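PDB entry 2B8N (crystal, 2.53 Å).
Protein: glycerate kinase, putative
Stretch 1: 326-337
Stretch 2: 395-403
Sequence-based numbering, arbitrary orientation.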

ATOM      1  N   VAL A 326       3.422  -6.204  11.937  1.00 29.77           N
ATOM      2  CA  VAL A 326       2.861  -5.267  12.915  1.00 28.71           C
ATOM      3  C   VAL A 326       3.758  -5.190  14.126  1.00 28.17           C
ATOM      4  O   VAL A 326       4.620  -6.051  14.337  1.00 28.96           O
ATOM      5  CB  VAL A 326       1.452  -5.696  13.393  1.00 29.46           C
ATOM      6  CG1 VAL A 326       0.480  -5.700  12.219  1.00 34.27           C
ATOM      7  CG2 VAL A 326       1.486  -7.078  14.044  1.00 27.65           C
ATOM      8  N   VAL A 327       3.541  -4.155  14.924  1.00 27.83           N
ATOM      9  CA  VAL A 327       4.289  -3.952  16.153  1.00 28.48           C
ATOM     10  C   VAL A 327       3.278  -3.636  17.232  1.00 26.55           C
ATOM     11  O   VAL A 327       2.498  -2.730  17.044  1.00 26.67           O
ATOM     12  CB  VAL A 327       5.327  -2.787  16.009  1.00 29.30           C
ATOM     13  CG1 VAL A 327       6.219  -2.672  17.256  1.00 29.63           C
ATOM     14  CG2 VAL A 327       6.199  -3.007  14.779  1.00 30.24           C
ATOM     15  N   HIS A 328       3.278  -4.400  18.328  1.00 26.35           N
ATOM     16  CA  HIS A 328       2.464  -4.086  19.506  1.00 25.37           C
ATOM     17  C   HIS A 328       3.281  -3.124  20.342  1.00 25.15           C
ATOM     18  O   HIS A 328       4.226  -3.513  21.006  1.00 26.05           O
ATOM     19  CB  HIS A 328       2.114  -5.334  20.321  1.00 25.19           C
ATOM     20  N   VAL A 329       2.930  -1.852  20.289  1.00 25.70           N
ATOM     21  CA  VAL A 329       3.795  -0.828  20.809  1.00 26.79           C
ATOM     22  C   VAL A 329       3.670  -0.811  22.309  1.00 28.54           C
ATOM     23  O   VAL A 329       2.586  -0.548  22.813  1.00 29.97           O
ATOM     24  CB  VAL A 329       3.438   0.555  20.230  1.00 27.38           C
ATOM     25  CG1 VAL A 329       4.129   1.674  21.015  1.00 24.35           C
ATOM     26  CG2 VAL A 329       3.811   0.619  18.730  1.00 27.19           C
ATOM     27  N   LYS A 330       4.779  -1.092  23.006  1.00 29.68           N
ATOM     28  CA  LYS A 330       4.834  -1.145  24.485  1.00 29.22           C
ATOM     29  C   LYS A 330       5.640   0.034  25.095  1.00 28.53           C
ATOM     30  O   LYS A 330       5.378   0.431  26.234  1.00 26.27           O
ATOM     31  CB  LYS A 330       5.407  -2.505  24.969  1.00 30.04           C
ATOM     32  CG  LYS A 330       4.357  -3.591  25.327  1.00 32.63           C
ATOM     33  CD  LYS A 330       3.600  -4.124  24.096  1.00 40.15           C
ATOM     34  CE  LYS A 330       2.383  -4.996  24.457  1.00 38.91           C
ATOM     35  N   GLY A 331       6.612   0.574  24.349  1.00 27.89           N
ATOM     36  CA  GLY A 331       7.477   1.654  24.848  1.00 27.49           C
ATOM     37  C   GLY A 331       7.224   2.981  24.155  1.00 27.58           C
ATOM     38  O   GLY A 331       6.220   3.147  23.455  1.00 26.18           O
ATOM     39  N   ASN A 332       8.133   3.935  24.352  1.00 28.26           N
ATOM     40  CA  ASN A 332       7.947   5.287  23.798  1.00 29.88           C
ATOM     41  C   ASN A 332       9.071   5.752  22.867  1.00 30.20           C
ATOM     42  O   ASN A 332       9.186   6.951  22.574  1.00 31.43           O
ATOM     43  CB  ASN A 332       7.684   6.318  24.917  1.00 30.80           C
ATOM     44  CG  ASN A 332       8.470   6.035  26.172  1.00 32.46           C
ATOM     45  OD1 ASN A 332       9.501   5.354  26.139  1.00 38.91           O
ATOM     46  ND2 ASN A 332       7.979   6.539  27.295  1.00 29.27           N
ATOM     47  N   GLY A 333       9.861   4.805  22.363  1.00 29.75           N
ATOM     48  CA  GLY A 333      10.926   5.126  21.425  1.00 28.43           C
ATOM     49  C   GLY A 333      10.412   5.521  20.052  1.00 27.41           C
ATOM     50  O   GLY A 333       9.205   5.619  19.830  1.00 27.27           O
ATOM     51  N   ILE A 334      11.337   5.751  19.129  1.00 25.55           N
ATOM     52  CA  ILE A 334      10.978   5.949  17.752  1.00 25.81           C
ATOM     53  C   ILE A 334      11.550   4.808  16.887  1.00 26.80           C
ATOM     54  O   ILE A 334      12.676   4.339  17.092  1.00 24.50           O
ATOM     55  CB  ILE A 334      11.400   7.327  17.251  1.00 27.45           C
ATOM     56  CG1 ILE A 334      12.917   7.460  17.207  1.00 31.70           C
ATOM     57  CG2 ILE A 334      10.811   8.468  18.150  1.00 22.22           C
ATOM     58  CD1 ILE A 334      13.365   8.311  16.069  1.00 35.81           C
ATOM     59  N   GLY A 335      10.734   4.345  15.944  1.00 28.55           N
ATOM     60  CA  GLY A 335      11.042   3.166  15.151  1.00 29.48           C
ATOM     61  C   GLY A 335       9.954   2.894  14.133  1.00 31.02           C
ATOM     62  O   GLY A 335       9.219   3.799  13.721  1.00 34.39           O
ATOM     63  N   GLY A 336       9.861   1.651  13.697  1.00 30.12           N
ATOM     64  CA  GLY A 336       8.850   1.281  12.722  1.00 29.09           C
ATOM     65  C   GLY A 336       8.923  -0.209  12.575  1.00 27.93           C
ATOM     66  O   GLY A 336       9.868  -0.807  13.068  1.00 26.70           O
ATOM     67  N   ARG A 337       7.944  -0.822  11.919  1.00 27.10           N
ATOM     68  CA  ARG A 337       7.972  -2.275  11.791  1.00 27.86           C
ATOM     69  C   ARG A 337       9.257  -2.807  11.122  1.00 29.34           C
ATOM     70  O   ARG A 337       9.875  -3.760  11.627  1.00 31.55           O
ATOM     71  CB  ARG A 337       6.735  -2.807  11.082  1.00 28.05           C
ATOM     72  CG  ARG A 337       6.515  -2.333   9.654  1.00 30.75           C
ATOM     73  CD  ARG A 337       5.051  -2.534   9.299  1.00 29.95           C
ATOM     74  NE  ARG A 337       4.789  -2.481   7.860  1.00 34.08           N
ATOM     75  CZ  ARG A 337       4.100  -1.524   7.237  1.00 34.45           C
ATOM     76  NH1 ARG A 337       3.552  -0.508   7.891  1.00 36.79           N
ATOM     77  NH2 ARG A 337       3.931  -1.599   5.928  1.00 36.82           N
ATOM     78  N   LEU A 395      14.854  -2.414  21.700  1.00 27.75           N
ATOM     79  CA  LEU A 395      13.729  -3.154  21.181  1.00 27.74           C
ATOM     80  C   LEU A 395      12.589  -3.142  22.212  1.00 27.66           C
ATOM     81  O   LEU A 395      11.457  -2.800  21.889  1.00 29.32           O
ATOM     82  CB  LEU A 395      14.181  -4.565  20.801  1.00 27.51           C
ATOM     83  CG  LEU A 395      13.399  -5.422  19.800  1.00 28.33           C
ATOM     84  CD1 LEU A 395      13.006  -4.749  18.464  1.00 30.47           C
ATOM     85  CD2 LEU A 395      14.225  -6.668  19.532  1.00 27.24           C
ATOM     86  N   LYS A 396      12.886  -3.445  23.468  1.00 28.48           N
ATOM     87  CA  LYS A 396      11.840  -3.439  24.503  1.00 28.66           C
ATOM     88  C   LYS A 396      11.112  -2.099  24.535  1.00 27.37           C
ATOM     89  O   LYS A 396       9.919  -2.033  24.795  1.00 27.85           O
ATOM     90  CB  LYS A 396      12.416  -3.752  25.902  1.00 28.82           C
ATOM     91  CG  LYS A 396      11.367  -3.650  27.068  1.00 30.95           C
ATOM     92  CD  LYS A 396      11.946  -3.913  28.466  1.00 30.01           C
ATOM     93  CE  LYS A 396      12.394  -5.353  28.640  1.00 34.73           C
ATOM     94  NZ  LYS A 396      12.694  -5.649  30.063  1.00 35.36           N
ATOM     95  N   ASN A 397      11.837  -1.029  24.268  1.00 27.73           N
ATOM     96  CA  ASN A 397      11.287   0.312  24.375  1.00 27.78           C
ATOM     97  C   ASN A 397      10.735   0.851  23.045  1.00 27.42           C
ATOM     98  O   ASN A 397      10.332   2.015  22.973  1.00 29.26           O
ATOM     99  CB  ASN A 397      12.375   1.229  24.934  1.00 28.22           C
ATOM    100  CG  ASN A 397      11.820   2.452  25.605  1.00 32.76           C
ATOM    101  OD1 ASN A 397      10.982   2.362  26.507  1.00 39.73           O
ATOM    102  ND2 ASN A 397      12.304   3.615  25.188  1.00 38.53           N
ATOM    103  N   ASN A 398      10.702   0.007  22.012  1.00 26.75           N
ATOM    104  CA  ASN A 398      10.233   0.403  20.675  1.00 27.34           C
ATOM    105  C   ASN A 398      11.018   1.618  20.110  1.00 27.67           C
ATOM    106  O   ASN A 398      10.457   2.560  19.536  1.00 27.22           O
ATOM    107  CB  ASN A 398       8.709   0.646  20.677  1.00 27.33           C
ATOM    108  CG  ASN A 398       7.905  -0.617  20.963  1.00 24.66           C
ATOM    109  OD1 ASN A 398       7.220  -0.714  21.980  1.00 22.40           O
ATOM    110  ND2 ASN A 398       7.978  -1.581  20.063  1.00 23.11           N
ATOM    111  N   ASP A 399      12.334   1.551  20.277  1.00 27.61           N
ATOM    112  CA  ASP A 399      13.263   2.606  19.873  1.00 27.25           C
ATOM    113  C   ASP A 399      14.284   2.039  18.877  1.00 26.82           C
ATOM    114  O   ASP A 399      15.481   2.294  18.972  1.00 27.32           O
ATOM    115  CB  ASP A 399      13.965   3.144  21.130  1.00 27.42           C
ATOM    116  CG  ASP A 399      14.565   4.532  20.946  1.00 24.66           C
ATOM    117  OD1 ASP A 399      14.022   5.360  20.180  1.00 25.96           O
ATOM    118  OD2 ASP A 399      15.592   4.794  21.601  1.00 21.70           O
ATOM    119  N   SER A 400      13.797   1.245  17.932  1.00 27.00           N
ATOM    120  CA  SER A 400      14.631   0.650  16.874  1.00 27.56           C
ATOM    121  C   SER A 400      15.408   1.701  16.046  1.00 26.50           C
ATOM    122  O   SER A 400      16.586   1.541  15.797  1.00 25.26           O
ATOM    123  CB  SER A 400      13.745  -0.246  15.965  1.00 27.92           C
ATOM    124  OG  SER A 400      12.399   0.263  15.825  1.00 29.68           O
ATOM    125  N   TYR A 401      14.757   2.789  15.658  1.00 26.69           N
ATOM    126  CA  TYR A 401      15.424   3.837  14.855  1.00 26.34           C
ATOM    127  C   TYR A 401      16.778   4.205  15.415  1.00 26.19           C
ATOM    128  O   TYR A 401      17.776   4.198  14.685  1.00 27.46           O
ATOM    129  CB  TYR A 401      14.567   5.108  14.764  1.00 25.15           C
ATOM    130  CG  TYR A 401      15.146   6.211  13.909  1.00 23.28           C
ATOM    131  CD1 TYR A 401      16.080   7.101  14.421  1.00 25.51           C
ATOM    132  CD2 TYR A 401      14.740   6.389  12.598  1.00 23.88           C
ATOM    133  CE1 TYR A 401      16.608   8.138  13.640  1.00 26.05           C
ATOM    134  CE2 TYR A 401      15.263   7.417  11.810  1.00 24.04           C
ATOM    135  CZ  TYR A 401      16.198   8.286  12.339  1.00 23.95           C
ATOM    136  OH  TYR A 401      16.717   9.302  11.577  1.00 20.23           O
ATOM    137  N   ASN A 402      16.792   4.544  16.708  1.00 26.32           N
ATOM    138  CA  ASN A 402      17.997   5.033  17.404  1.00 25.65           C
ATOM    139  C   ASN A 402      19.088   3.980  17.521  1.00 26.26           C
ATOM    140  O   ASN A 402      20.256   4.301  17.401  1.00 27.25           O
ATOM    141  CB  ASN A 402      17.656   5.562  18.811  1.00 26.37           C
ATOM    142  CG  ASN A 402      17.020   6.949  18.790  1.00 25.62           C
ATOM    143  OD1 ASN A 402      17.121   7.675  17.817  1.00 23.63           O
ATOM    144  ND2 ASN A 402      16.375   7.317  19.877  1.00 26.86           N
ATOM    145  N   ALA A 403      18.705   2.729  17.745  1.00 26.65           N
ATOM    146  CA  ALA A 403      19.668   1.640  17.811  1.00 26.81           C
ATOM    147  C   ALA A 403      20.381   1.467  16.481  1.00 26.59           C
ATOM    148  O   ALA A 403      21.598   1.260  16.455  1.00 26.33           O
ATOM    149  CB  ALA A 403      18.978   0.356  18.193  1.00 27.96           C
TER

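This is a backbone-led contact, in which a glycine-rich strip without regular secondary structure lies against the turn between two helices and is held by five hydrogen bonds, every one of them given by a main-chain NH.

N398 does the most at one end. Its CA-to-CB bond points toward the strip, and its OD1 accepts from K330 N at 2.7 Å and from G331 N at 2.8 Å, so one carbonyl oxygen gathers two successive amides. The ND2 of the same side chain lies 3.5 Å from V327 CG1 and is hydrogen-bonded elsewhere in the structure, which leaves both ends of this buried amide satisfied.

The next anchor is the peptide oxygen of N397, just past the end of the first helix: G333 N donates to N397 O at 2.9 Å. G331 CA adds a CH...O contact to N397 O at 3.4 Å. I334 is then held through both its main-chain NH and its carbonyl oxygen. I334 N donates to D399 OD1 at 2.9 Å, while I334 O receives Y401 N at 3.0 Å, at the first turn of the second helix. The other carboxylate oxygen, D399 OD2, accepts from N402 ND2 at 3.2 Å.

The glycines make this closeness possible. CA atoms approach to 3.8 Å between G333 and D399 and to 4.1 Å between G331 and N397. A CB on G331 would sit 2.3 Å from N397 O, one on G333 2.2 Å from D399 CB, and one on G335 2.1 Å from S400 OG; all three would clash.

The CA-to-CB bond of I334 points away, yet its side chain returns to place CD1 3.4 Å from Y401 CD1, meeting the ring obliquely. The rule is compact: glycine stands where the backbones come closest, and carbonyl and carboxylate oxygens collect the main-chain amides.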